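Fructose-bisphosphate aldolase (PDB 2FJK) is an aldolase of the class II family, belonging to the TIM-barrel clan, that holds 1,3-dihydroxyacetonephosphate in its pocket. Local coordinates at residues V19-T24 with P43-L48; H78-S83 with S98-K103; I189-L194 with K240-L245. All coordinates share one frame; numbering follows the deposited sequence.

Interaction 1: V19-T24 with P43-L48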
ATOM      1  N   VAL A  19     -18.215  21.306  -4.733  1.00 24.59           N
ATOM      2  CA  VAL A  19     -17.018  20.648  -4.248  1.00 23.31           C
ATOM      3  C   VAL A  19     -15.896  20.962  -5.218  1.00 23.75           C
ATOM      4  O   VAL A  19     -16.056  20.822  -6.431  1.00 22.11           O
ATOM      5  CB  VAL A  19     -17.209  19.130  -4.188  1.00 22.24           C
ATOM      6  CG1 VAL A  19     -15.868  18.444  -4.015  1.00 21.94           C
ATOM      7  CG2 VAL A  19     -18.141  18.780  -3.046  1.00 23.00           C
ATOM      8  N   GLY A  20     -14.761  21.390  -4.683  1.00 23.26           N
ATOM      9  CA  GLY A  20     -13.640  21.723  -5.542  1.00 24.58           C
ATOM     10  C   GLY A  20     -12.818  20.545  -6.031  1.00 24.27           C
ATOM     11  O   GLY A  20     -12.532  19.613  -5.279  1.00 23.43           O
ATOM     12  N   ALA A  21     -12.465  20.576  -7.312  1.00 23.76           N
ATOM     13  CA  ALA A  21     -11.625  19.546  -7.909  1.00 23.61           C
ATOM     14  C   ALA A  21     -10.360  20.340  -8.190  1.00 24.16           C
ATOM     15  O   ALA A  21     -10.422  21.425  -8.774  1.00 23.07           O
ATOM     16  CB  ALA A  21     -12.239  19.016  -9.212  1.00 23.32           C
ATOM     17  N   PHE A  22      -9.221  19.823  -7.747  1.00 22.34           N
ATOM     18  CA  PHE A  22      -7.967  20.527  -7.939  1.00 21.27           C
ATOM     19  C   PHE A  22      -6.912  19.658  -8.599  1.00 21.16           C
ATOM     20  O   PHE A  22      -6.658  18.527  -8.169  1.00 21.31           O
ATOM     21  CB  PHE A  22      -7.449  21.046  -6.599  1.00 22.26           C
ATOM     22  CG  PHE A  22      -8.444  21.889  -5.848  1.00 21.54           C
ATOM     23  CD1 PHE A  22      -9.436  21.296  -5.074  1.00 20.08           C
ATOM     24  CD2 PHE A  22      -8.395  23.277  -5.925  1.00 21.76           C
ATOM     25  CE1 PHE A  22     -10.368  22.070  -4.381  1.00 21.24           C
ATOM     26  CE2 PHE A  22      -9.323  24.065  -5.237  1.00 22.81           C
ATOM     27  CZ  PHE A  22     -10.313  23.457  -4.464  1.00 20.53           C
ATOM     28  N   ASN A  23      -6.297  20.199  -9.643  1.00 17.86           N
ATOM     29  CA  ASN A  23      -5.273  19.481 -10.388  1.00 18.39           C
ATOM     30  C   ASN A  23      -3.979  19.421  -9.610  1.00 16.68           C
ATOM     31  O   ASN A  23      -3.593  20.388  -8.960  1.00 14.78           O
ATOM     32  CB  ASN A  23      -5.041  20.151 -11.744  1.00 16.45           C
ATOM     33  CG  ASN A  23      -6.194  19.946 -12.675  1.00 16.72           C
ATOM     34  OD1 ASN A  23      -6.286  18.919 -13.360  1.00 19.14           O
ATOM     35  ND2 ASN A  23      -7.105  20.906 -12.695  1.00 14.76           N
ATOM     36  N   THR A  24      -3.325  18.264  -9.678  1.00 17.22           N
ATOM     37  CA  THR A  24      -2.066  18.039  -8.981  1.00 17.73           C
ATOM     38  C   THR A  24      -1.106  17.381  -9.939  1.00 15.71           C
ATOM     39  O   THR A  24      -1.525  16.620 -10.803  1.00 17.93           O
ATOM     40  CB  THR A  24      -2.198  17.051  -7.823  1.00 17.13           C
ATOM     41  OG1 THR A  24      -3.378  17.333  -7.071  1.00 26.02           O
ATOM     42  CG2 THR A  24      -0.971  17.143  -6.934  1.00 12.63           C
ATOM     43  N   PRO A  43     -15.001  18.251   1.715  1.00 25.77           N
ATOM     44  CA  PRO A  43     -14.787  17.089   0.850  1.00 22.33           C
ATOM     45  C   PRO A  43     -13.918  17.658  -0.265  1.00 21.00           C
ATOM     46  O   PRO A  43     -13.889  18.869  -0.437  1.00 21.05           O
ATOM     47  CB  PRO A  43     -16.200  16.743   0.387  1.00 24.82           C
ATOM     48  CG  PRO A  43     -16.905  18.091   0.403  1.00 24.30           C
ATOM     49  CD  PRO A  43     -16.410  18.695   1.680  1.00 24.03           C
ATOM     50  N   VAL A  44     -13.195  16.822  -1.003  1.00 19.00           N
ATOM     51  CA  VAL A  44     -12.341  17.336  -2.068  1.00 17.42           C
ATOM     52  C   VAL A  44     -12.082  16.287  -3.140  1.00 17.50           C
ATOM     53  O   VAL A  44     -12.187  15.086  -2.892  1.00 16.41           O
ATOM     54  CB  VAL A  44     -10.973  17.823  -1.506  1.00 18.64           C
ATOM     55  CG1 VAL A  44     -10.143  16.637  -1.041  1.00 14.69           C
ATOM     56  CG2 VAL A  44     -10.215  18.629  -2.566  1.00 18.00           C
ATOM     57  N   ILE A  45     -11.752  16.758  -4.337  1.00 17.38           N
ATOM     58  CA  ILE A  45     -11.456  15.890  -5.465  1.00 18.36           C
ATOM     59  C   ILE A  45     -10.046  16.163  -5.968  1.00 18.56           C
ATOM     60  O   ILE A  45      -9.688  17.309  -6.243  1.00 21.53           O
ATOM     61  CB  ILE A  45     -12.438  16.130  -6.636  1.00 19.06           C
ATOM     62  CG1 ILE A  45     -13.843  15.668  -6.241  1.00 19.45           C
ATOM     63  CG2 ILE A  45     -11.981  15.367  -7.873  1.00 16.97           C
ATOM     64  CD1 ILE A  45     -14.897  15.942  -7.299  1.00 18.59           C
ATOM     65  N   LEU A  46      -9.238  15.114  -6.064  1.00 18.31           N
ATOM     66  CA  LEU A  46      -7.884  15.256  -6.587  1.00 18.13           C
ATOM     67  C   LEU A  46      -7.974  14.943  -8.086  1.00 19.02           C
ATOM     68  O   LEU A  46      -8.310  13.826  -8.487  1.00 19.55           O
ATOM     69  CB  LEU A  46      -6.930  14.294  -5.874  1.00 17.86           C
ATOM     70  CG  LEU A  46      -6.710  14.623  -4.394  1.00 15.24           C
ATOM     71  CD1 LEU A  46      -5.658  13.713  -3.793  1.00 17.88           C
ATOM     72  CD2 LEU A  46      -6.254  16.054  -4.280  1.00 18.65           C
ATOM     73  N   ALA A  47      -7.704  15.948  -8.912  1.00 18.91           N
ATOM     74  CA  ALA A  47      -7.780  15.788 -10.360  1.00 18.13           C
ATOM     75  C   ALA A  47      -6.413  15.621 -10.998  1.00 17.80           C
ATOM     76  O   ALA A  47      -5.475  16.363 -10.703  1.00 18.36           O
ATOM     77  CB  ALA A  47      -8.505  16.994 -10.987  1.00 17.03           C
ATOM     78  N   LEU A  48      -6.302  14.629 -11.866  1.00 19.13           N
ATOM     79  CA  LEU A  48      -5.058  14.396 -12.559  1.00 20.84           C
ATOM     80  C   LEU A  48      -5.289  14.291 -14.059  1.00 20.98           C
ATOM     81  O   LEU A  48      -5.919  13.357 -14.529  1.00 20.05           O
ATOM     82  CB  LEU A  48      -4.388  13.117 -12.067  1.00 19.82           C
ATOM     83  CG  LEU A  48      -3.669  13.151 -10.723  1.00 21.14           C
ATOM     84  CD1 LEU A  48      -4.688  13.153  -9.580  1.00 20.68           C
ATOM     85  CD2 LEU A  48      -2.758  11.936 -10.633  1.00 19.62           C
TER
HETATM   86  O   HOH W   1     -13.865  21.282  -1.904  1.00 19.43           O
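The Phe-22 ring has Ile-45 O at its edge, near the ring plane, while the methyl CG2 of Val-44 meets CD1 obliquely at 3.7 Å. Ile-33 of helix 27-38 and Thr-252 of strand 247-252 touch the Phe-22 side chain, whose ring leans back along its own strand until CE1 is 3.5 Å from Gly-20 CA, beside a residue with no side chain to oppose it. The other flat group, the Asn-23 amide, brings OD1 to within 3.8 Å of Ala-47 CB; Asp-80 and Asp-253 contact the same side chain, which borders the bound 1,3-dihydroxyacetonephosphate. Strands 19-23 and 44-47 run parallel and are stitched by four backbone hydrogen bonds. Gly-20 O accepts from Ile-45 N in its carbonyl plane, Phe-22 N gives a straight bond (166°) to Ile-45 O, Phe-22 O accepts from Ala-47 N at 2.9 Å with the donor above the carbonyl plane, and Thr-24 N lies almost on the C=O axis of Ala-47, though its N-H is bent (146°). With helix 27-38 between them the strands form a beta-alpha-beta unit of the TIM barrel, and strand 247-252 bonds to the other edge of strand 19-23. On the face carrying Ala-21, Ile-45, Asn-23 and Ala-47, Ala-21 CB packs against Ile-45 CB at 3.9 Å. At the N-terminal ends of the strands, Val-19 directs CG1, anti to its backbone N (chi1 166°), across Ile-45 CG1, and CG2 onto Pro-43 CG at 3.7 Å. A water accepts from Gly-20 N and donates to Pro-43 O at 2.8 Å. Thr-24 OG1 is buried without a polar partner.

Interaction 2: H78-S83 with S98-K103; sequences HLDHGS and SVMIDK. With 13P (1,3-dihydroxyacetonephosphate), chain E.
Gly-82 O is held twice by segment 98-103: Asp-102 N donates to it at 2.8 Å, nearly straight (165°) and in the carbonyl plane, and Ile-101 CA adds a longer C-H...O contact. The amide of the same glycine completes the clamp, Gly-82 N reaching Met-100 O at 2.6 Å from above that carbonyl's plane. Three residues earlier Leu-79 N bonds to Ser-98 O at 3.1 Å. Between these two anchor points the pairing slips by one residue, where Asp-80 and His-81 both take positive phi (78° and 53°) and direct their CB atoms away from segment 98-103. Selenomethionine Met-100 fills the bend: extended to CG and SE, then bent at its third torsion, it lays CE against Asp-80 CA at 3.6 Å and SE beside His-81 N. Its side chain runs alongside those of both pocket residues, Asp-80 and His-81, pointing the same way. Asp-80 OD1 accepts from O3 of 1,3-dihydroxyacetonephosphate at 3.1 Å and, weakly, from His-208; the His-81 ring meets those of His-208 and His-178. Ser-98 CB lies over one face of the His-78 ring, whose ND1 is bonded to Lys-249. The segment 78-83 links strand 75-78 to helix 85-93, which together with helix 108-124 packs on Val-99, while strand 128-133 pairs with the other edge of strand 98-101.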
ATOM      1  N   HIS A  78     -10.055  11.775  -9.496  1.00 26.63           N
ATOM      2  CA  HIS A  78     -10.592  11.777 -10.867  1.00 26.78           C
ATOM      3  C   HIS A  78      -9.565  11.977 -11.980  1.00 27.31           C
ATOM      4  O   HIS A  78      -8.588  12.704 -11.808  1.00 28.12           O
ATOM      5  CB  HIS A  78     -11.654  12.872 -11.027  1.00 28.10           C
ATOM      6  CG  HIS A  78     -12.891  12.655 -10.215  1.00 31.34           C
ATOM      7  ND1 HIS A  78     -14.126  13.121 -10.610  1.00 32.35           N
ATOM      8  CD2 HIS A  78     -13.084  12.040  -9.023  1.00 32.50           C
ATOM      9  CE1 HIS A  78     -15.029  12.799  -9.700  1.00 33.58           C
ATOM     10  NE2 HIS A  78     -14.423  12.142  -8.727  1.00 32.90           N
ATOM     11  N   LEU A  79      -9.818  11.354 -13.132  1.00 28.54           N
ATOM     12  CA  LEU A  79      -8.934  11.454 -14.291  1.00 28.92           C
ATOM     13  C   LEU A  79      -8.974  12.844 -14.943  1.00 30.62           C
ATOM     14  O   LEU A  79      -7.944  13.479 -15.098  1.00 31.89           O
ATOM     15  CB  LEU A  79      -9.282  10.377 -15.325  1.00 27.14           C
ATOM     16  CG  LEU A  79      -8.707  10.534 -16.745  1.00 26.52           C
ATOM     17  CD1 LEU A  79      -7.189  10.665 -16.704  1.00 23.29           C
ATOM     18  CD2 LEU A  79      -9.114   9.329 -17.590  1.00 24.45           C
ATOM     19  N   ASP A  80     -10.142  13.328 -15.335  1.00 30.30           N
ATOM     20  CA  ASP A  80     -10.196  14.664 -15.942  1.00 31.76           C
ATOM     21  C   ASP A  80      -9.754  14.716 -17.422  1.00 30.69           C
ATOM     22  O   ASP A  80      -8.563  14.626 -17.753  1.00 29.22           O
ATOM     23  CB  ASP A  80      -9.345  15.641 -15.106  1.00 31.87           C
ATOM     24  CG  ASP A  80      -9.561  17.096 -15.485  1.00 32.38           C
ATOM     25  OD1 ASP A  80     -10.735  17.512 -15.588  1.00 35.83           O
ATOM     26  OD2 ASP A  80      -8.561  17.827 -15.662  1.00 31.62           O
ATOM     27  N   HIS A  81     -10.738  14.852 -18.301  1.00 29.16           N
ATOM     28  CA  HIS A  81     -10.504  14.947 -19.733  1.00 28.50           C
ATOM     29  C   HIS A  81      -9.648  13.813 -20.289  1.00 28.05           C
ATOM     30  O   HIS A  81      -8.616  14.057 -20.921  1.00 25.09           O
ATOM     31  CB  HIS A  81      -9.859  16.298 -20.054  1.00 30.42           C
ATOM     32  CG  HIS A  81     -10.717  17.472 -19.698  1.00 32.49           C
ATOM     33  ND1 HIS A  81     -10.230  18.581 -19.039  1.00 35.46           N
ATOM     34  CD2 HIS A  81     -12.035  17.706 -19.901  1.00 33.48           C
ATOM     35  CE1 HIS A  81     -11.212  19.445 -18.849  1.00 34.69           C
ATOM     36  NE2 HIS A  81     -12.317  18.938 -19.362  1.00 34.89           N
ATOM     37  N   GLY A  82     -10.075  12.577 -20.044  1.00 27.08           N
ATOM     38  CA  GLY A  82      -9.349  11.435 -20.566  1.00 26.87           C
ATOM     39  C   GLY A  82      -9.458  11.525 -22.077  1.00 27.73           C
ATOM     40  O   GLY A  82     -10.518  11.870 -22.595  1.00 27.92           O
ATOM     41  N   SER A  83      -8.371  11.232 -22.782  1.00 27.28           N
ATOM     42  CA  SER A  83      -8.349  11.318 -24.238  1.00 28.69           C
ATOM     43  C   SER A  83      -8.850  10.073 -24.944  1.00 28.92           C
ATOM     44  O   SER A  83      -9.330  10.149 -26.078  1.00 30.11           O
ATOM     45  CB  SER A  83      -6.927  11.579 -24.737  1.00 29.21           C
ATOM     46  OG  SER A  83      -6.064  10.506 -24.402  1.00 36.99           O
ATOM     47  N   SER A  98     -12.990   7.778 -10.133  1.00 26.01           N
ATOM     48  CA  SER A  98     -13.863   8.420 -11.105  1.00 28.61           C
ATOM     49  C   SER A  98     -13.047   8.786 -12.341  1.00 28.56           C
ATOM     50  O   SER A  98     -11.959   9.366 -12.240  1.00 26.38           O
ATOM     51  CB  SER A  98     -14.479   9.683 -10.517  1.00 36.07           C
ATOM     52  OG  SER A  98     -14.467   9.659  -9.093  1.00 40.80           O
ATOM     53  N   VAL A  99     -13.569   8.433 -13.509  1.00 27.43           N
ATOM     54  CA  VAL A  99     -12.880   8.732 -14.748  1.00 26.99           C
ATOM     55  C   VAL A  99     -13.726   9.612 -15.635  1.00 28.69           C
ATOM     56  O   VAL A  99     -14.938   9.756 -15.438  1.00 26.61           O
ATOM     57  CB  VAL A  99     -12.538   7.465 -15.533  1.00 25.48           C
ATOM     58  CG1 VAL A  99     -11.619   6.582 -14.713  1.00 24.74           C
ATOM     59  CG2 VAL A  99     -13.817   6.734 -15.917  1.00 26.31           C
HETATM   60  N   MSE A 100     -13.072  10.187 -16.632  1.00 29.39           N
HETATM   61  CA  MSE A 100     -13.741  11.073 -17.553  1.00 30.39           C
HETATM   62  C   MSE A 100     -13.154  10.939 -18.937  1.00 30.20           C
HETATM   63  O   MSE A 100     -11.933  10.965 -19.120  1.00 29.27           O
HETATM   64  CB  MSE A 100     -13.582  12.509 -17.081  1.00 32.84           C
HETATM   65  CG  MSE A 100     -14.290  13.506 -17.940  1.00 36.90           C
HETATM   66 SE   MSE A 100     -13.735  15.247 -17.437  1.00 42.40          SE
HETATM   67  CE  MSE A 100     -13.756  15.051 -15.511  1.00 44.08           C
ATOM     68  N   ILE A 101     -14.035  10.786 -19.911  1.00 28.24           N
ATOM     69  CA  ILE A 101     -13.619  10.676 -21.288  1.00 28.18           C
ATOM     70  C   ILE A 101     -14.124  11.945 -21.960  1.00 27.95           C
ATOM     71  O   ILE A 101     -15.273  12.347 -21.772  1.00 26.17           O
ATOM     72  CB  ILE A 101     -14.246   9.427 -21.953  1.00 29.64           C
ATOM     73  CG1 ILE A 101     -13.867   9.372 -23.429  1.00 29.68           C
ATOM     74  CG2 ILE A 101     -15.763   9.445 -21.773  1.00 32.54           C
ATOM     75  CD1 ILE A 101     -12.393   9.157 -23.675  1.00 26.85           C
ATOM     76  N   ASP A 102     -13.255  12.599 -22.717  1.00 28.92           N
ATOM     77  CA  ASP A 102     -13.653  13.813 -23.404  1.00 29.88           C
ATOM     78  C   ASP A 102     -13.768  13.596 -24.909  1.00 28.61           C
ATOM     79  O   ASP A 102     -12.768  13.518 -25.623  1.00 27.54           O
ATOM     80  CB  ASP A 102     -12.668  14.946 -23.107  1.00 30.92           C
ATOM     81  CG  ASP A 102     -12.999  16.221 -23.869  1.00 33.51           C
ATOM     82  OD1 ASP A 102     -14.197  16.478 -24.129  1.00 33.47           O
ATOM     83  OD2 ASP A 102     -12.058  16.974 -24.194  1.00 34.35           O
ATOM     84  N   LYS A 103     -15.007  13.475 -25.375  1.00 28.28           N
ATOM     85  CA  LYS A 103     -15.287  13.287 -26.796  1.00 26.53           C
ATOM     86  C   LYS A 103     -16.314  14.341 -27.189  1.00 25.90           C
ATOM     87  O   LYS A 103     -17.191  14.098 -28.011  1.00 26.81           O
ATOM     88  CB  LYS A 103     -15.841  11.883 -27.048  1.00 26.57           C
ATOM     89  CG  LYS A 103     -14.842  10.768 -26.756  1.00 26.59           C
ATOM     90  CD  LYS A 103     -13.692  10.788 -27.750  1.00 28.38           C
ATOM     91  CE  LYS A 103     -12.689   9.682 -27.459  1.00 28.79           C
ATOM     92  NZ  LYS A 103     -11.606   9.638 -28.476  1.00 30.10           N
TER
HETATM   93  P   13P E1063      -8.359  26.197 -15.475  0.70 20.45           P
HETATM   94  O1P 13P E1063      -7.130  26.406 -16.483  0.70 21.08           O
HETATM   95  O2P 13P E1063      -9.355  27.402 -15.726  0.70 23.94           O
HETATM   96  O3P 13P E1063      -7.833  26.250 -14.008  0.70 19.39           O
HETATM   97  O1  13P E1063      -9.033  24.772 -15.787  0.70 24.31           O
HETATM   98  C1  13P E1063      -9.586  24.026 -14.706  0.70 28.71           C
HETATM   99  C2  13P E1063     -10.370  22.910 -15.351  0.70 31.40           C
HETATM  100  O2  13P E1063     -11.197  23.180 -16.218  0.70 34.55           O
HETATM  101  C3  13P E1063     -10.147  21.456 -14.940  0.70 32.96           C
HETATM  102  O3  13P E1063     -10.910  20.583 -15.766  0.70 34.00           O

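Interaction 3: I189-L194 with K240-L245; sequences IDHPRL and KKAISL
Leu-194, Ala-242 and the His-191 ring make the tight part of this contact. CG of Leu-194 stands anti to its backbone N (chi1 179°), sending CD2 into the neighbouring helix, where it lies 3.5 Å from both CA and CB of Ala-242, closer to CA than carbons usually sit. Ile-247 of strand 247-252 touches both Leu-194 and Ala-242 from the barrel. The buried His-191 imidazole is packed on both faces: Lys-241 CD is centred 3.6 Å from the ring centroid in a CH-pi contact, and Ile-189 CG2 lies above the opposite face, toward the rim. Thus sandwiched, the ring has its tilt fixed, and its rotation is set by a hydrogen bond from NE2 to Asp-238 on the partner helix. Its ND1 is buried with no polar partner. Asp-238 might favour a protonated ring, but the unpartnered ND1 and Lys-241 NZ, 5.1 Å from His-191 NE2, would work against this. The solvent side is formed by exposed Lys-241, whose extended chain crosses the ring obliquely, and by partly exposed Leu-245. The latter sets CB near the CD2 methyl of Leu-194, one turn beyond Ala-242, and reaches back with CD1 to His-191 O at 3.6 Å. Asp-190 sits at the N-cap, its side chain accepting from Arg-193 N, so helix 191-200 begins at His-191. Helices 191-200 and 236-244 precede strands 205-207 and 247-252, which are adjacent in the sheet, so this is the side-by-side packing of neighbouring helices in the outer layer of a TIM barrel.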
ATOM      1  N   ILE A 189     -21.195  34.183 -18.844  1.00 32.99           N
ATOM      2  CA  ILE A 189     -21.583  32.848 -18.431  1.00 31.70           C
ATOM      3  C   ILE A 189     -23.075  32.720 -18.699  1.00 32.49           C
ATOM      4  O   ILE A 189     -23.871  33.503 -18.182  1.00 32.45           O
ATOM      5  CB  ILE A 189     -21.322  32.618 -16.931  1.00 31.02           C
ATOM      6  CG1 ILE A 189     -19.880  32.996 -16.587  1.00 30.25           C
ATOM      7  CG2 ILE A 189     -21.621  31.173 -16.576  1.00 30.69           C
ATOM      8  CD1 ILE A 189     -18.834  32.334 -17.447  1.00 32.10           C
ATOM      9  N   ASP A 190     -23.446  31.741 -19.512  1.00 32.54           N
ATOM     10  CA  ASP A 190     -24.843  31.520 -19.864  1.00 33.47           C
ATOM     11  C   ASP A 190     -25.595  30.870 -18.710  1.00 31.89           C
ATOM     12  O   ASP A 190     -25.820  29.662 -18.709  1.00 32.72           O
ATOM     13  CB  ASP A 190     -24.931  30.623 -21.100  1.00 35.59           C
ATOM     14  CG  ASP A 190     -26.220  30.815 -21.864  1.00 37.81           C
ATOM     15  OD1 ASP A 190     -27.291  30.828 -21.224  1.00 38.38           O
ATOM     16  OD2 ASP A 190     -26.159  30.946 -23.106  1.00 39.93           O
ATOM     17  N   HIS A 191     -25.990  31.674 -17.731  1.00 31.72           N
ATOM     18  CA  HIS A 191     -26.702  31.154 -16.569  1.00 32.67           C
ATOM     19  C   HIS A 191     -28.069  30.558 -16.889  1.00 33.90           C
ATOM     20  O   HIS A 191     -28.442  29.526 -16.331  1.00 34.66           O
ATOM     21  CB  HIS A 191     -26.832  32.245 -15.507  1.00 32.78           C
ATOM     22  CG  HIS A 191     -25.538  32.578 -14.829  1.00 33.50           C
ATOM     23  ND1 HIS A 191     -24.802  31.642 -14.133  1.00 33.71           N
ATOM     24  CD2 HIS A 191     -24.856  33.744 -14.727  1.00 34.30           C
ATOM     25  CE1 HIS A 191     -23.724  32.217 -13.629  1.00 32.48           C
ATOM     26  NE2 HIS A 191     -23.733  33.493 -13.973  1.00 33.81           N
ATOM     27  N   PRO A 192     -28.835  31.194 -17.793  1.00 33.96           N
ATOM     28  CA  PRO A 192     -30.153  30.652 -18.133  1.00 35.21           C
ATOM     29  C   PRO A 192     -29.991  29.266 -18.732  1.00 34.71           C
ATOM     30  O   PRO A 192     -30.767  28.357 -18.445  1.00 35.26           O
ATOM     31  CB  PRO A 192     -30.688  31.657 -19.151  1.00 35.12           C
ATOM     32  CG  PRO A 192     -30.047  32.933 -18.714  1.00 36.97           C
ATOM     33  CD  PRO A 192     -28.630  32.499 -18.443  1.00 34.35           C
ATOM     34  N   ARG A 193     -28.972  29.124 -19.574  1.00 34.81           N
ATOM     35  CA  ARG A 193     -28.675  27.857 -20.223  1.00 34.26           C
ATOM     36  C   ARG A 193     -28.379  26.799 -19.161  1.00 33.40           C
ATOM     37  O   ARG A 193     -28.857  25.669 -19.239  1.00 33.70           O
ATOM     38  CB  ARG A 193     -27.463  28.020 -21.136  1.00 35.10           C
ATOM     39  CG  ARG A 193     -27.225  26.851 -22.047  1.00 36.21           C
ATOM     40  CD  ARG A 193     -26.016  27.072 -22.929  1.00 38.31           C
ATOM     41  NE  ARG A 193     -26.179  26.331 -24.172  1.00 40.59           N
ATOM     42  CZ  ARG A 193     -26.868  26.772 -25.217  1.00 39.05           C
ATOM     43  NH1 ARG A 193     -27.447  27.963 -25.177  1.00 39.95           N
ATOM     44  NH2 ARG A 193     -27.008  26.002 -26.286  1.00 40.64           N
ATOM     45  N   LEU A 194     -27.578  27.172 -18.166  1.00 32.87           N
ATOM     46  CA  LEU A 194     -27.235  26.249 -17.089  1.00 30.90           C
ATOM     47  C   LEU A 194     -28.528  25.841 -16.379  1.00 31.22           C
ATOM     48  O   LEU A 194     -28.750  24.665 -16.079  1.00 29.22           O
ATOM     49  CB  LEU A 194     -26.277  26.931 -16.107  1.00 28.67           C
ATOM     50  CG  LEU A 194     -25.811  26.136 -14.879  1.00 28.72           C
ATOM     51  CD1 LEU A 194     -25.221  24.785 -15.304  1.00 24.81           C
ATOM     52  CD2 LEU A 194     -24.779  26.956 -14.127  1.00 25.56           C
ATOM     53  N   LYS A 240     -20.844  31.511  -7.933  1.00 24.88           N
ATOM     54  CA  LYS A 240     -21.886  31.325  -6.925  1.00 28.07           C
ATOM     55  C   LYS A 240     -23.252  30.983  -7.520  1.00 27.23           C
ATOM     56  O   LYS A 240     -23.909  30.036  -7.091  1.00 26.13           O
ATOM     57  CB  LYS A 240     -22.013  32.580  -6.055  1.00 28.90           C
ATOM     58  CG  LYS A 240     -20.890  32.761  -5.053  1.00 31.33           C
ATOM     59  CD  LYS A 240     -21.069  34.065  -4.295  1.00 34.45           C
ATOM     60  CE  LYS A 240     -19.974  34.258  -3.262  1.00 37.48           C
ATOM     61  NZ  LYS A 240     -20.121  35.563  -2.554  1.00 39.90           N
ATOM     62  N   LYS A 241     -23.679  31.766  -8.500  1.00 29.23           N
ATOM     63  CA  LYS A 241     -24.967  31.539  -9.141  1.00 30.42           C
ATOM     64  C   LYS A 241     -24.956  30.171  -9.810  1.00 31.02           C
ATOM     65  O   LYS A 241     -25.882  29.376  -9.635  1.00 32.37           O
ATOM     66  CB  LYS A 241     -25.230  32.627 -10.180  1.00 30.97           C
ATOM     67  CG  LYS A 241     -26.632  32.627 -10.772  1.00 31.26           C
ATOM     68  CD  LYS A 241     -26.801  33.838 -11.676  1.00 32.75           C
ATOM     69  CE  LYS A 241     -28.220  33.967 -12.211  1.00 33.27           C
ATOM     70  NZ  LYS A 241     -28.389  35.218 -13.005  1.00 32.86           N
ATOM     71  N   ALA A 242     -23.900  29.897 -10.567  1.00 29.88           N
ATOM     72  CA  ALA A 242     -23.782  28.618 -11.256  1.00 30.86           C
ATOM     73  C   ALA A 242     -23.922  27.478 -10.256  1.00 30.23           C
ATOM     74  O   ALA A 242     -24.580  26.471 -10.534  1.00 30.42           O
ATOM     75  CB  ALA A 242     -22.441  28.526 -11.984  1.00 30.27           C
ATOM     76  N   ILE A 243     -23.306  27.639  -9.087  1.00 30.65           N
ATOM     77  CA  ILE A 243     -23.388  26.613  -8.051  1.00 31.31           C
ATOM     78  C   ILE A 243     -24.808  26.531  -7.505  1.00 32.09           C
ATOM     79  O   ILE A 243     -25.323  25.443  -7.257  1.00 32.80           O
ATOM     80  CB  ILE A 243     -22.427  26.901  -6.885  1.00 30.08           C
ATOM     81  CG1 ILE A 243     -20.978  26.776  -7.366  1.00 29.53           C
ATOM     82  CG2 ILE A 243     -22.691  25.924  -5.745  1.00 30.28           C
ATOM     83  CD1 ILE A 243     -19.951  27.197  -6.334  1.00 28.05           C
ATOM     84  N   SER A 244     -25.435  27.688  -7.320  1.00 32.42           N
ATOM     85  CA  SER A 244     -26.803  27.731  -6.815  1.00 33.07           C
ATOM     86  C   SER A 244     -27.726  27.157  -7.873  1.00 33.21           C
ATOM     87  O   SER A 244     -28.866  26.796  -7.582  1.00 35.66           O
ATOM     88  CB  SER A 244     -27.239  29.169  -6.533  1.00 33.93           C
ATOM     89  OG  SER A 244     -27.555  29.836  -7.748  1.00 34.23           O
ATOM     90  N   LEU A 245     -27.236  27.073  -9.104  1.00 31.77           N
ATOM     91  CA  LEU A 245     -28.052  26.556 -10.190  1.00 29.83           C
ATOM     92  C   LEU A 245     -27.885  25.082 -10.518  1.00 29.78           C
ATOM     93  O   LEU A 245     -28.574  24.579 -11.395  1.00 28.78           O
ATOM     94  CB  LEU A 245     -27.822  27.377 -11.457  1.00 30.29           C
ATOM     95  CG  LEU A 245     -28.430  28.778 -11.442  1.00 30.53           C
ATOM     96  CD1 LEU A 245     -28.122  29.482 -12.754  1.00 30.69           C
ATOM     97  CD2 LEU A 245     -29.938  28.674 -11.234  1.00 30.24           C
TER

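How the interactions relate
The three contacts follow one another along the chain, each closing before the next opens, and belong to one TIM-barrel fold. Interactions 1 and 2 have centres about 13 Å apart and touch: strand 44-47 pairs with strand 75-78, probably through Leu-46 O to His-78 N (2.9 Å) and Leu-48 N to His-78 O (3.0 Å). At the C-terminal end of strand 19-23 Asn-23 packs on Asp-80, in the loop after strand 75-78, so both contacts furnish residues to one ligand pocket. Interaction 3 lies in the helical shell, its centre about 21 Å from that of interaction 1 and about 23 Å from that of interaction 2. Strand 247-252 connects it to the barrel, pairing with strand 19-23 and touching Leu-194 and Ala-242.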